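Long-range contacts in SusD-like carbohydrate binding protein BF1063 (Bacteroides fragilis NCTC 9343, PDB 3I4G), which probably binds carbohydrate at the bacterial outer membrane, as a SusD-family protein thought to assist glycan uptake: residues H222-L227 and I385-V390; V390-L395 and E412-V417; P182-I187 and G228-N233. All coordinates share one frame; numbering follows the deposited sequence. Where two conformers were deposited one is given.

Contact 1: residues H222-L227 and I385-V390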
# COMPACT_ATOMS: atom_id res chain seq x y z
N HIS A 222 18.65 7.96 3.39
CA HIS A 222 19.37 9.15 3.87
C HIS A 222 19.73 10.09 2.71
O HIS A 222 19.81 11.30 2.92
CB HIS A 222 20.59 8.71 4.66
CG HIS A 222 21.19 9.77 5.52
ND1 HIS A 222 20.43 10.69 6.23
CD2 HIS A 222 22.47 9.98 5.87
CE1 HIS A 222 21.25 11.47 6.91
NE2 HIS A 222 22.49 11.05 6.73
N ASP A 223 19.94 9.55 1.51
CA ASP A 223 20.19 10.39 0.33
C ASP A 223 18.97 11.23 0.00
O ASP A 223 19.11 12.38 -0.39
CB ASP A 223 20.55 9.54 -0.91
CG ASP A 223 21.95 8.94 -0.87
OD1 ASP A 223 22.77 9.37 -0.05
OD2 ASP A 223 22.22 8.04 -1.73
N ILE A 224 17.77 10.69 0.19
CA ILE A 224 16.55 11.46 -0.01
C ILE A 224 16.50 12.60 1.01
O ILE A 224 16.18 13.76 0.71
CB ILE A 224 15.31 10.56 0.11
CG1 ILE A 224 15.32 9.50 -0.99
CG2 ILE A 224 14.02 11.40 0.07
CD1 ILE A 224 14.27 8.43 -0.78
N MSE A 225 16.73 12.26 2.26
CA MSE A 225 16.75 13.28 3.32
C MSE A 225 17.77 14.39 3.05
O MSE A 225 17.44 15.58 3.16
CB MSE A 225 17.01 12.60 4.66
CG MSE A 225 15.98 11.56 5.08
SE MSE A 225 16.54 10.39 6.47
CE MSE A 225 16.68 11.73 7.98
N GLU A 226 18.97 14.03 2.63
CA GLU A 226 20.03 15.02 2.42
C GLU A 226 19.84 15.88 1.17
O GLU A 226 20.38 16.99 1.09
CB GLU A 226 21.38 14.31 2.43
CG GLU A 226 21.76 13.82 3.82
CD GLU A 226 23.08 13.11 3.86
OE1 GLU A 226 23.42 12.40 2.87
OE2 GLU A 226 23.77 13.25 4.89
N LEU A 227 19.07 15.41 0.20
CA LEU A 227 18.72 16.24 -0.94
C LEU A 227 17.89 17.44 -0.47
O LEU A 227 17.99 18.56 -1.00
CB LEU A 227 17.96 15.46 -2.02
CG LEU A 227 18.83 14.61 -2.95
CD1 LEU A 227 18.04 13.49 -3.60
CD2 LEU A 227 19.51 15.52 -3.98
N ILE A 385 4.86 6.50 -2.43
CA ILE A 385 6.00 6.76 -1.56
C ILE A 385 5.80 8.11 -0.89
O ILE A 385 5.71 9.15 -1.56
CB ILE A 385 7.35 6.81 -2.32
CG1 ILE A 385 7.64 5.50 -3.07
CG2 ILE A 385 8.51 7.17 -1.37
CD1 ILE A 385 7.86 4.24 -2.21
N ARG A 386 5.72 8.08 0.43
CA ARG A 386 5.64 9.28 1.27
C ARG A 386 6.95 9.47 2.03
O ARG A 386 7.60 8.51 2.46
CB ARG A 386 4.46 9.20 2.26
CG ARG A 386 3.14 9.08 1.60
CD ARG A 386 1.95 9.40 2.49
NE ARG A 386 1.65 8.48 3.58
CZ ARG A 386 1.88 8.70 4.88
NH1 ARG A 386 2.64 9.71 5.33
NH2 ARG A 386 1.40 7.84 5.76
N TYR A 387 7.28 10.74 2.26
CA TYR A 387 8.50 11.04 3.04
C TYR A 387 8.43 10.42 4.45
O TYR A 387 9.45 10.06 5.00
CB TYR A 387 8.75 12.54 3.11
CG TYR A 387 10.12 12.98 3.61
CD1 TYR A 387 11.27 12.52 3.01
CD2 TYR A 387 10.23 13.88 4.66
CE1 TYR A 387 12.50 12.96 3.43
CE2 TYR A 387 11.46 14.31 5.09
CZ TYR A 387 12.57 13.85 4.47
OH TYR A 387 13.83 14.31 4.87
N ALA A 388 7.24 10.28 5.05
CA ALA A 388 7.21 9.61 6.34
C ALA A 388 7.74 8.19 6.27
O ALA A 388 8.39 7.73 7.20
CB ALA A 388 5.81 9.56 6.87
N GLU A 389 7.48 7.48 5.17
CA GLU A 389 8.03 6.13 5.03
C GLU A 389 9.55 6.21 4.89
O GLU A 389 10.28 5.35 5.40
CB GLU A 389 7.44 5.40 3.83
CG GLU A 389 8.04 3.99 3.72
CD GLU A 389 7.68 3.22 2.47
OE1 GLU A 389 6.71 3.59 1.78
OE2 GLU A 389 8.40 2.22 2.17
N VAL A 390 10.06 7.19 4.15
CA VAL A 390 11.50 7.37 4.02
C VAL A 390 12.17 7.56 5.37
O VAL A 390 13.21 6.94 5.64
CB VAL A 390 11.81 8.57 3.08
CG1 VAL A 390 13.29 8.93 3.06
CG2 VAL A 390 11.29 8.28 1.65
O HOH W 1 14.28 15.98 2.08
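I224 and V390 face each other, each side chain leaving its backbone toward the other segment; M225 and Y387 contribute about as much. V390 CG1 lies 3.9 Å from I224 CG2, while V390 CG2 meets the tip of the isoleucine, I224 CD1, at 3.8 Å. I224 also reaches the Y387 ring: its CG2 sits at the ring edge, near the plane, 4.0 Å from Y387 CE1, and the two side chains slide past each other in opposite directions. The selenomethionine M225 meets the hydroxyl end of the same ring. Its side chain crosses that of Y387 at about a right angle, with M225 CG 4.1 Å from Y387 CE1 and 3.5 Å from Y387 OH. The first torsion of Y387 (chi1 -167°) puts CG anti to the backbone N, and from there the ring runs toward helix 214-227.

No direct hydrogen bond joins the segments. A water supplies the polar link, bonded to I224 O at 3.2 Å and, weakly, to Y387 OH at 3.3 Å.

The contact pairs the last turns of helix 214-227 with the first turn of helix 387-400, which follows directly on strand 380-386. I224 also packs on Q198 and L201 of helix 197-211, V390 touches I252 of strand 251-252, and R386, at the N-cap position, forms salt bridges with E250, E447 and E451.

Contact 2: residues V390-L395 and E412-V417; sequences VLLGYL and ETINAV
T413 presses against the helix of L391, Y394 and L395, and the contact is tight there: the CA atoms of L391 and T413 are only 4.8 Å apart. T413 CG2 fits between the backbone and a ring, 3.6 Å from L391 O and 3.6 Å from Y394 CD2, which it meets at the ring edge near the plane. T413 OG1 stands between the backbone N and the carbonyl carbon (chi1 58°); it is hydrogen-bonded to I409 O of the preceding helix, so its polar need is met although L395 CD2 lies 3.5 Å away. That same methyl of L395 touches I414 CB at 3.8 Å. L391 CD2 lies 3.6 Å from E412 O, a backbone carbonyl oxygen. L392 crosses I414 at about a right angle, its CD2 against CA and CB of I414.

Away from T413 the fit is slacker. L391 CD1 meets A416 CB at 4.0 Å, and V417 CG2 is a little farther from both L391 and L392. On the partly exposed side, the E412 chain extends beyond CG and brings OE2 to the edge of the Y394 ring, in its plane, with ring and carboxylate planes 77° apart. A water there hydrogen-bonds to Y394 OH at 2.7 Å; its separation from E412 OE2 is too short to be trusted.

Helix 433-447 packs on L395, I414 and V417, and the H222 ring stacks on Y394. T413 breaks the helical path between helices 407-412 and 414-418. After helix 387-400 the chain reverses, and 414-417 runs back roughly antiparallel to it as in a helical hairpin, consistent with the TPR-like helical architecture of the SusD family.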
# COMPACT_ATOMS: atom_id res chain seq x y z
N VAL A 390 10.06 7.19 4.15
CA VAL A 390 11.50 7.37 4.02
C VAL A 390 12.17 7.56 5.37
O VAL A 390 13.21 6.94 5.64
CB VAL A 390 11.81 8.57 3.08
CG1 VAL A 390 13.29 8.93 3.06
CG2 VAL A 390 11.29 8.28 1.65
N LEU A 391 11.60 8.42 6.21
CA LEU A 391 12.17 8.68 7.53
C LEU A 391 12.13 7.44 8.40
O LEU A 391 13.13 7.09 9.05
CB LEU A 391 11.44 9.83 8.23
CG LEU A 391 11.52 11.19 7.58
CD1 LEU A 391 10.73 12.24 8.39
CD2 LEU A 391 12.98 11.64 7.41
N LEU A 392 11.01 6.72 8.40
CA LEU A 392 10.93 5.49 9.21
C LEU A 392 11.79 4.38 8.62
O LEU A 392 12.31 3.55 9.35
CB LEU A 392 9.48 5.05 9.38
CG LEU A 392 8.56 6.02 10.09
CD1 LEU A 392 7.10 5.56 10.04
CD2 LEU A 392 9.02 6.23 11.53
N GLY A 393 11.91 4.36 7.31
CA GLY A 393 12.76 3.37 6.67
C GLY A 393 14.23 3.57 7.01
O GLY A 393 14.97 2.61 7.25
N TYR A 394 14.68 4.82 6.98
CA TYR A 394 16.04 5.16 7.39
C TYR A 394 16.32 4.65 8.80
O TYR A 394 17.30 3.98 9.04
CB TYR A 394 16.24 6.67 7.29
CG TYR A 394 17.58 7.17 7.79
CD1 TYR A 394 18.77 6.69 7.29
CD2 TYR A 394 17.65 8.16 8.76
CE1 TYR A 394 19.97 7.15 7.75
CE2 TYR A 394 18.86 8.67 9.18
CZ TYR A 394 20.01 8.14 8.69
OH TYR A 394 21.21 8.65 9.14
N LEU A 395 15.41 4.96 9.73
CA LEU A 395 15.59 4.55 11.12
C LEU A 395 15.58 3.02 11.23
O LEU A 395 16.42 2.46 11.93
CB LEU A 395 14.51 5.19 11.99
CG LEU A 395 14.62 4.88 13.50
CD1 LEU A 395 15.99 5.29 14.07
CD2 LEU A 395 13.48 5.58 14.24
N GLU A 412 14.88 13.58 14.00
CA GLU A 412 14.78 13.82 12.56
C GLU A 412 13.93 12.76 11.84
O GLU A 412 13.60 12.93 10.68
CB GLU A 412 16.18 13.94 11.91
CG GLU A 412 16.91 12.67 11.78
CD GLU A 412 18.31 12.81 11.12
OE1 GLU A 412 18.55 13.79 10.39
OE2 GLU A 412 19.13 11.89 11.35
N THR A 413 13.62 11.65 12.50
CA THR A 413 12.92 10.55 11.86
C THR A 413 11.57 10.29 12.51
O THR A 413 10.58 10.92 12.16
CB THR A 413 13.79 9.25 11.84
OG1 THR A 413 14.17 8.84 13.17
CG2 THR A 413 15.05 9.43 10.98
N ILE A 414 11.52 9.36 13.45
CA ILE A 414 10.26 8.98 14.07
C ILE A 414 9.53 10.15 14.75
O ILE A 414 8.30 10.23 14.67
CB ILE A 414 10.49 7.81 15.06
CG1 ILE A 414 9.16 7.28 15.58
CG2 ILE A 414 11.45 8.20 16.20
CD1 ILE A 414 9.28 5.81 16.08
N ASN A 415 10.27 11.05 15.37
CA ASN A 415 9.62 12.17 16.06
C ASN A 415 9.18 13.27 15.08
O ASN A 415 8.30 14.07 15.40
CB ASN A 415 10.50 12.69 17.18
CG ASN A 415 10.70 11.68 18.23
OD1 ASN A 415 9.87 10.79 18.37
ND2 ASN A 415 11.78 11.79 18.98
N ALA A 416 9.77 13.32 13.89
CA ALA A 416 9.27 14.24 12.86
C ALA A 416 7.93 13.72 12.33
O ALA A 416 7.02 14.52 12.04
CB ALA A 416 10.29 14.38 11.74
N VAL A 417 7.78 12.40 12.25
CA VAL A 417 6.52 11.78 11.84
C VAL A 417 5.49 11.95 12.93
O VAL A 417 4.38 12.46 12.69
CB VAL A 417 6.72 10.30 11.52
CG1 VAL A 417 5.42 9.60 11.23
CG2 VAL A 417 7.66 10.19 10.31
O HOH W 2 21.19 11.10 10.30

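Contact 3: residues P182-I187 and G228-N233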
# COMPACT_ATOMS: atom_id res chain seq x y z
N PRO A 182 14.99 13.88 -12.73
CA PRO A 182 15.06 15.16 -12.01
C PRO A 182 14.74 15.00 -10.55
O PRO A 182 13.91 14.18 -10.16
CB PRO A 182 14.03 16.04 -12.70
CG PRO A 182 13.37 15.21 -13.77
CD PRO A 182 13.89 13.81 -13.72
N ARG A 183 15.36 15.84 -9.74
CA ARG A 183 15.04 15.90 -8.32
C ARG A 183 13.62 16.40 -8.17
O ARG A 183 13.10 17.14 -9.00
CB ARG A 183 16.04 16.78 -7.57
CG ARG A 183 15.96 18.23 -7.90
CD ARG A 183 17.15 18.96 -7.34
NE ARG A 183 17.16 18.91 -5.88
CZ ARG A 183 18.26 19.02 -5.13
NH1 ARG A 183 19.46 19.16 -5.68
NH2 ARG A 183 18.14 19.02 -3.82
N PHE A 184 13.01 16.03 -7.05
CA PHE A 184 11.64 16.39 -6.68
C PHE A 184 11.39 17.89 -6.81
O PHE A 184 10.36 18.32 -7.38
CB PHE A 184 11.36 15.94 -5.23
CG PHE A 184 9.97 16.24 -4.74
CD1 PHE A 184 9.68 17.47 -4.15
CD2 PHE A 184 8.93 15.32 -4.88
CE1 PHE A 184 8.41 17.76 -3.68
CE2 PHE A 184 7.66 15.62 -4.40
CZ PHE A 184 7.41 16.87 -3.81
N SER A 185 12.34 18.72 -6.35
CA SER A 185 12.13 20.17 -6.38
C SER A 185 12.04 20.72 -7.81
O SER A 185 11.55 21.83 -8.01
CB SER A 185 13.21 20.90 -5.61
OG SER A 185 14.44 20.76 -6.24
N ALA A 186 12.56 19.99 -8.79
CA ALA A 186 12.52 20.38 -10.20
C ALA A 186 11.32 19.88 -10.99
O ALA A 186 11.26 20.13 -12.18
CB ALA A 186 13.83 19.89 -10.87
N ILE A 187 10.42 19.14 -10.35
CA ILE A 187 9.22 18.64 -11.01
C ILE A 187 8.11 19.71 -10.95
O ILE A 187 7.59 19.96 -9.88
CB ILE A 187 8.67 17.35 -10.36
CG1 ILE A 187 9.71 16.23 -10.23
CG2 ILE A 187 7.48 16.82 -11.17
CD1 ILE A 187 10.22 15.68 -11.50
N GLY A 228 17.07 17.23 0.55
CA GLY A 228 16.40 18.36 1.19
C GLY A 228 15.18 18.92 0.52
O GLY A 228 14.72 20.00 0.85
N ASP A 229 14.62 18.19 -0.44
CA ASP A 229 13.44 18.64 -1.19
C ASP A 229 12.15 18.26 -0.51
O ASP A 229 11.09 18.80 -0.89
CB ASP A 229 13.38 18.06 -2.61
CG ASP A 229 14.55 18.44 -3.48
OD1 ASP A 229 15.31 19.33 -3.11
OD2 ASP A 229 14.65 17.85 -4.59
N ASN A 230 12.19 17.33 0.45
CA ASN A 230 10.99 16.79 1.04
C ASN A 230 10.88 17.10 2.53
O ASN A 230 11.85 17.35 3.22
CB ASN A 230 10.99 15.29 0.77
CG ASN A 230 10.96 14.98 -0.71
OD1 ASN A 230 11.97 14.55 -1.29
ND2 ASN A 230 9.84 15.25 -1.34
N ALA A 231 9.63 17.06 2.98
CA ALA A 231 9.32 17.41 4.37
C ALA A 231 7.99 16.83 4.74
O ALA A 231 7.16 16.60 3.89
CB ALA A 231 9.26 18.92 4.53
N ILE A 232 7.81 16.63 6.03
CA ILE A 232 6.54 16.17 6.60
C ILE A 232 5.49 17.26 6.50
O ILE A 232 5.70 18.39 6.95
CB ILE A 232 6.77 15.70 8.05
CG1 ILE A 232 7.66 14.46 8.08
CG2 ILE A 232 5.43 15.43 8.76
CD1 ILE A 232 7.10 13.21 7.33
N ASN A 233 4.34 16.94 5.91
CA ASN A 233 3.24 17.88 5.76
C ASN A 233 2.50 18.11 7.08
O ASN A 233 2.27 17.16 7.81
CB ASN A 233 2.24 17.34 4.74
CG ASN A 233 1.30 18.38 4.23
OD1 ASN A 233 1.72 19.44 3.76
ND2 ASN A 233 0.01 18.05 4.22
O HOH W 3 16.23 22.23 -4.69
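N230 ND2 lies over the centre of one face of the F184 ring, 3.4 Å above its plane, with the amide turned 63° from the ring. The amide nitrogen is also hydrogen-bonded to K249 O, which helps fix it above the ring. The second flat group, the R183 guanidinium, has the D229 carboxylate at its edge and a water on one face, offset toward the rim; guanidinium and carboxylate planes are 41° apart.

R183 and D229 form a side-on salt bridge, using NE and one terminal nitrogen. R183 NE donates to D229 OD2 at 3.0 Å, meeting the syn lone pair, while R183 NH2 reaches D229 OD1 at 2.9 Å on the syn side. A bend in the arginine (chi3 -64°) sets the position of NE.

This bidentate pair joins two loops of the helical SusD-like fold. Segment 182-187 lies between helices 163-180 and 197-211; segment 228-233 lies between helix 214-227 and strand 251-252. G228, the first residue past the helix, has positive phi, where a CB would press on the preceding carbonyl oxygen, so the backbone turn suits glycine. D229 follows at once and turns its side chain toward the short 3-10 turn 184-186.

The backbone S185 N, within that turn, donates to D229 OD2 at 3.0 Å from above the carboxylate plane. OD2 therefore accepts from R183 NE and S185 N, and Q198 NE2 of helix 197-211 adds a further hydrogen bond; three donors would be expected to favour the charged carboxylate. At the exposed margin, the water on the guanidinium binds S185 OG at 2.8 Å and D229 OD1 weakly at 3.4 Å.

Overall arrangement
Contacts 1 and 2 have centres about 8 Å apart and share V390, so successive turns of helix 387-400 serve first helix 214-227 and then the segment 412-417. Contact 3 is centred about 9 Å from contact 1 and 16 Å from contact 2, where the loop after helix 163-180 meets the loop after helix 214-227. Along the chain, contacts 1 and 3 interleave, while contact 2 follows in series, beginning at the shared V390. Direct packing joins all three: M225 touches L391, Y394 and E412; Y387 meets N230 and A231; I232 reaches L391, A416 and V417. Helix 387-400 thus ties chain parts distant in sequence into one side of the SusD-like fold.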